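PDB 2XCZ: possible atls1-like light-inducible protein from Prochlorococcus marinus, which belongs to the macrophage migration inhibitory factor (MIF) family, small alpha/beta proteins that assemble as trimers, its own function being unassigned. Local coordinates for residues A[2-14]-A[54-66]. Residues are numbered along the deposited sequence; the frame is centred on the assembly and turned at random.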
loop_
_atom_site.group_PDB
_atom_site.type_symbol
_atom_site.label_atom_id
_atom_site.label_comp_id
_atom_site.label_asym_id
_atom_site.label_seq_id
_atom_site.Cartn_x
_atom_site.Cartn_y
_atom_site.Cartn_z
ATOM N N PRO A 2 12.326 -3.059 -9.381
ATOM C CA PRO A 2 10.896 -3.327 -9.290
ATOM C C PRO A 2 10.448 -3.719 -7.893
ATOM O O PRO A 2 11.252 -4.130 -7.053
ATOM C CB PRO A 2 10.699 -4.533 -10.221
ATOM C CG PRO A 2 11.905 -4.532 -11.111
ATOM C CD PRO A 2 13.004 -4.017 -10.272
ATOM N N LEU A 3 9.150 -3.611 -7.680
ATOM C CA LEU A 3 8.526 -3.909 -6.399
ATOM C C LEU A 3 7.251 -4.680 -6.683
ATOM O O LEU A 3 6.477 -4.310 -7.568
ATOM C CB LEU A 3 8.180 -2.600 -5.676
ATOM C CG LEU A 3 7.367 -2.702 -4.386
ATOM C CD1 LEU A 3 8.168 -3.245 -3.224
ATOM C CD2 LEU A 3 6.805 -1.328 -4.050
ATOM N N ILE A 4 7.062 -5.780 -5.958
ATOM C CA ILE A 4 5.787 -6.491 -5.969
ATOM C C ILE A 4 5.348 -6.860 -4.543
ATOM O O ILE A 4 5.978 -7.677 -3.872
ATOM C CB ILE A 4 5.802 -7.686 -6.948
ATOM C CG1 ILE A 4 4.435 -8.396 -6.979
ATOM C CG2 ILE A 4 6.999 -8.639 -6.662
ATOM C CD1 ILE A 4 4.246 -9.296 -8.203
ATOM N N ASN A 5 4.249 -6.244 -4.106
ATOM C CA ASN A 5 3.703 -6.473 -2.771
ATOM C C ASN A 5 2.373 -7.211 -2.903
ATOM O O ASN A 5 1.465 -6.730 -3.582
ATOM C CB ASN A 5 3.500 -5.126 -2.056
ATOM C CG ASN A 5 4.800 -4.464 -1.635
ATOM O OD1 ASN A 5 5.749 -5.120 -1.175
ATOM N ND2 ASN A 5 4.832 -3.140 -1.754
ATOM N N ILE A 6 2.260 -8.384 -2.278
ATOM C CA ILE A 6 1.031 -9.174 -2.367
ATOM C C ILE A 6 0.307 -9.152 -1.036
ATOM O O ILE A 6 0.908 -9.367 0.019
ATOM C CB ILE A 6 1.322 -10.644 -2.774
ATOM C CG1 ILE A 6 2.084 -10.718 -4.113
ATOM C CG2 ILE A 6 0.022 -11.435 -2.909
ATOM C CD1 ILE A 6 2.848 -12.045 -4.297
ATOM N N GLN A 7 -0.989 -8.885 -1.094
ATOM C CA GLN A 7 -1.857 -8.902 0.078
ATOM C C GLN A 7 -2.957 -9.939 -0.197
ATOM O O GLN A 7 -3.774 -9.771 -1.112
ATOM C CB GLN A 7 -2.416 -7.494 0.276
ATOM C CG GLN A 7 -3.507 -7.329 1.306
ATOM C CD GLN A 7 -4.340 -6.096 1.026
ATOM O OE1 GLN A 7 -5.476 -6.193 0.561
ATOM N NE2 GLN A 7 -3.763 -4.920 1.270
ATOM N N ALA A 8 -2.973 -11.026 0.574
ATOM C CA ALA A 8 -3.886 -12.130 0.243
ATOM C C ALA A 8 -4.780 -12.492 1.411
ATOM O O ALA A 8 -4.393 -12.303 2.560
ATOM C CB ALA A 8 -3.105 -13.360 -0.248
ATOM N N SER A 9 -5.961 -13.019 1.101
ATOM C CA SER A 9 -6.935 -13.409 2.109
ATOM C C SER A 9 -6.683 -14.799 2.692
ATOM O O SER A 9 -7.128 -15.103 3.811
ATOM C CB SER A 9 -8.356 -13.331 1.545
ATOM O OG SER A 9 -8.591 -14.362 0.595
ATOM N N VAL A 10 -5.973 -15.635 1.938
ATOM C CA VAL A 10 -5.713 -17.027 2.357
ATOM C C VAL A 10 -4.734 -17.089 3.535
ATOM O O VAL A 10 -3.987 -16.147 3.785
ATOM C CB VAL A 10 -5.181 -17.897 1.193
ATOM C CG1 VAL A 10 -6.176 -17.947 0.047
ATOM C CG2 VAL A 10 -3.820 -17.401 0.724
ATOM N N PRO A 11 -4.719 -18.211 4.275
ATOM C CA PRO A 11 -3.796 -18.288 5.408
ATOM C C PRO A 11 -2.319 -18.249 5.004
ATOM O O PRO A 11 -1.986 -18.565 3.856
ATOM C CB PRO A 11 -4.125 -19.653 6.018
ATOM C CG PRO A 11 -5.529 -19.907 5.605
ATOM C CD PRO A 11 -5.644 -19.357 4.234
ATOM N N ALA A 12 -1.447 -17.874 5.935
ATOM C CA ALA A 12 -0.001 -17.860 5.682
ATOM C C ALA A 12 0.496 -19.214 5.176
ATOM O O ALA A 12 -0.034 -20.255 5.566
ATOM C CB ALA A 12 0.741 -17.438 6.919
ATOM N N VAL A 13 1.483 -19.202 4.281
ATOM C CA VAL A 13 2.033 -20.455 3.740
ATOM C C VAL A 13 3.483 -20.701 4.182
ATOM O O VAL A 13 4.291 -19.773 4.285
ATOM C CB VAL A 13 1.899 -20.578 2.204
ATOM C CG1 VAL A 13 0.433 -20.560 1.792
ATOM C CG2 VAL A 13 2.665 -19.468 1.495
ATOM N N ALA A 14 3.795 -21.963 4.474
ATOM C CA ALA A 14 5.127 -22.331 4.942
ATOM C C ALA A 14 6.225 -21.987 3.926
ATOM O O ALA A 14 7.345 -21.627 4.325
ATOM C CB ALA A 14 5.168 -23.817 5.316
ATOM N N THR A 54 -16.113 -13.531 0.651
ATOM C CA THR A 54 -14.816 -13.750 1.307
ATOM C C THR A 54 -14.061 -14.964 0.771
ATOM O O THR A 54 -13.142 -15.469 1.417
ATOM C CB THR A 54 -14.974 -13.877 2.837
ATOM O OG1 THR A 54 -16.030 -14.809 3.133
ATOM C CG2 THR A 54 -15.329 -12.524 3.447
ATOM N N GLU A 55 -14.435 -15.425 -0.412
ATOM C CA GLU A 55 -13.651 -16.459 -1.073
ATOM C C GLU A 55 -12.214 -15.972 -1.329
ATOM O O GLU A 55 -11.973 -14.747 -1.400
ATOM C CB GLU A 55 -14.333 -16.909 -2.368
ATOM C CG GLU A 55 -15.530 -17.842 -2.103
ATOM C CD GLU A 55 -15.107 -19.157 -1.453
ATOM O OE1 GLU A 55 -14.599 -20.054 -2.173
ATOM O OE2 GLU A 55 -15.271 -19.297 -0.223
ATOM N N PRO A 56 -11.254 -16.912 -1.439
ATOM C CA PRO A 56 -9.844 -16.583 -1.658
ATOM C C PRO A 56 -9.689 -15.456 -2.675
ATOM O O PRO A 56 -10.246 -15.529 -3.769
ATOM C CB PRO A 56 -9.254 -17.897 -2.177
ATOM C CG PRO A 56 -10.065 -18.934 -1.451
ATOM C CD PRO A 56 -11.459 -18.374 -1.324
ATOM N N THR A 57 -8.971 -14.410 -2.266
ATOM C CA THR A 57 -8.773 -13.233 -3.116
ATOM C C THR A 57 -7.447 -12.550 -2.781
ATOM O O THR A 57 -6.853 -12.799 -1.724
ATOM C CB THR A 57 -9.952 -12.260 -3.024
ATOM O OG1 THR A 57 -9.770 -11.214 -3.987
ATOM C CG2 THR A 57 -10.073 -11.663 -1.636
ATOM N N CYS A 58 -6.988 -11.678 -3.680
ATOM C CA CYS A 58 -5.625 -11.204 -3.619
ATOM C C CYS A 58 -5.530 -9.806 -4.234
ATOM O O CYS A 58 -6.084 -9.583 -5.301
ATOM C CB CYS A 58 -4.796 -12.193 -4.447
ATOM S SG CYS A 58 -3.140 -11.881 -4.555
ATOM N N TYR A 59 -4.861 -8.871 -3.550
ATOM C CA TYR A 59 -4.467 -7.606 -4.186
ATOM C C TYR A 59 -2.954 -7.512 -4.300
ATOM O O TYR A 59 -2.244 -7.689 -3.315
ATOM C CB TYR A 59 -4.977 -6.373 -3.426
ATOM C CG TYR A 59 -4.465 -5.086 -4.056
ATOM C CD1 TYR A 59 -4.847 -4.730 -5.349
ATOM C CD2 TYR A 59 -3.556 -4.266 -3.375
ATOM C CE1 TYR A 59 -4.354 -3.578 -5.948
ATOM C CE2 TYR A 59 -3.045 -3.093 -3.968
ATOM C CZ TYR A 59 -3.450 -2.774 -5.258
ATOM O OH TYR A 59 -2.967 -1.622 -5.848
ATOM N N VAL A 60 -2.466 -7.167 -5.485
ATOM C CA VAL A 60 -1.024 -7.029 -5.689
ATOM C C VAL A 60 -0.698 -5.610 -6.124
ATOM O O VAL A 60 -1.378 -5.067 -6.980
ATOM C CB VAL A 60 -0.540 -7.978 -6.803
ATOM C CG1 VAL A 60 1.003 -7.938 -6.934
ATOM C CG2 VAL A 60 -1.032 -9.418 -6.538
ATOM N N GLU A 61 0.342 -5.015 -5.550
ATOM C CA GLU A 61 0.872 -3.798 -6.177
ATOM C C GLU A 61 2.220 -4.056 -6.827
ATOM O O GLU A 61 3.085 -4.717 -6.248
ATOM C CB GLU A 61 0.904 -2.610 -5.241
ATOM C CG GLU A 61 1.494 -2.836 -3.923
ATOM C CD GLU A 61 1.745 -1.520 -3.176
ATOM O OE1 GLU A 61 0.908 -0.577 -3.268
ATOM O OE2 GLU A 61 2.774 -1.447 -2.491
ATOM N N VAL A 62 2.346 -3.584 -8.061
ATOM C CA VAL A 62 3.575 -3.693 -8.803
ATOM C C VAL A 62 4.058 -2.304 -9.172
ATOM O O VAL A 62 3.292 -1.517 -9.703
ATOM C CB VAL A 62 3.397 -4.526 -10.092
ATOM C CG1 VAL A 62 4.671 -4.478 -10.953
ATOM C CG2 VAL A 62 3.056 -5.976 -9.745
ATOM N N LYS A 63 5.327 -2.016 -8.883
ATOM C CA LYS A 63 5.939 -0.752 -9.300
ATOM C C LYS A 63 7.259 -1.017 -10.003
ATOM O O LYS A 63 7.966 -1.976 -9.711
ATOM C CB LYS A 63 6.156 0.204 -8.117
ATOM C CG LYS A 63 4.890 0.571 -7.359
ATOM C CD LYS A 63 5.206 1.580 -6.265
ATOM C CE LYS A 63 3.989 1.880 -5.397
ATOM N NZ LYS A 63 2.765 2.253 -6.184
ATOM N N SER A 64 7.588 -0.141 -10.945
ATOM C CA SER A 64 8.864 -0.216 -11.628
ATOM C C SER A 64 9.243 1.170 -12.108
ATOM O O SER A 64 8.361 2.001 -12.370
ATOM C CB SER A 64 8.759 -1.146 -12.842
ATOM O OG SER A 64 10.038 -1.355 -13.415
ATOM N N ILE A 65 10.552 1.423 -12.202
ATOM C CA ILE A 65 11.036 2.587 -12.918
ATOM C C ILE A 65 11.081 2.165 -14.386
ATOM O O ILE A 65 11.983 1.438 -14.819
ATOM C CB ILE A 65 12.420 3.076 -12.411
ATOM C CG1 ILE A 65 12.341 3.546 -10.955
ATOM C CG2 ILE A 65 12.925 4.228 -13.297
ATOM C CD1 ILE A 65 13.708 3.773 -10.315
ATOM N N GLY A 66 10.086 2.616 -15.134
ATOM C CA GLY A 66 9.864 2.170 -16.497
ATOM C C GLY A 66 9.628 0.670 -16.594
ATOM O O GLY A 66 9.248 0.021 -15.607
HETATM O O HOH W 1 -10.116 -16.275 1.749
#
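Leu3 and Lys63 open an antiparallel ladder, trading two backbone hydrogen bonds while Leu3 CD2 runs alongside Lys63 CD at 4.0 Å; the lysine's NZ goes on to a salt bridge with Glu100. On the other face, with chi1 at -178°, Ile4 swings CG1 away from its own backbone N and across to Val60 CG1, a tight 3.5 Å, with CD1 beside Val62 CG2. Asn5 pairs with Glu61 twice over. Besides the two main-chain bonds, Asn5 ND2 gives a nearly straight bond (N-H...O 165°) of 2.8 Å to Glu61 OE2, received on the anti lone pair with amide and carboxylate nearly coplanar. Asn5 OD1 is hydrogen-bonded to Ser41 OG, so partners at both ends fix the turn of the amide. Ile6 lays CG2 against Cys58 SG at 3.6 Å, and Gln7 and Tyr59 form the last doubly bonded pair. Past the strand, Ser9 OG accepts Thr57 N at 2.9 Å and meets a water that donates to Thr54 O, while Val10 CG1 touches Pro56 CB. These are the two central strands of a four-stranded mixed sheet, flanked by 39-43 and 95-101: Ile4, Ile6, Cys58 and Val60 pack on helices 16-31 and 72-88, whereas on the opposite face Leu3 packs on Tyr59 of one neighbouring subunit and Tyr59 on Leu3 of the other.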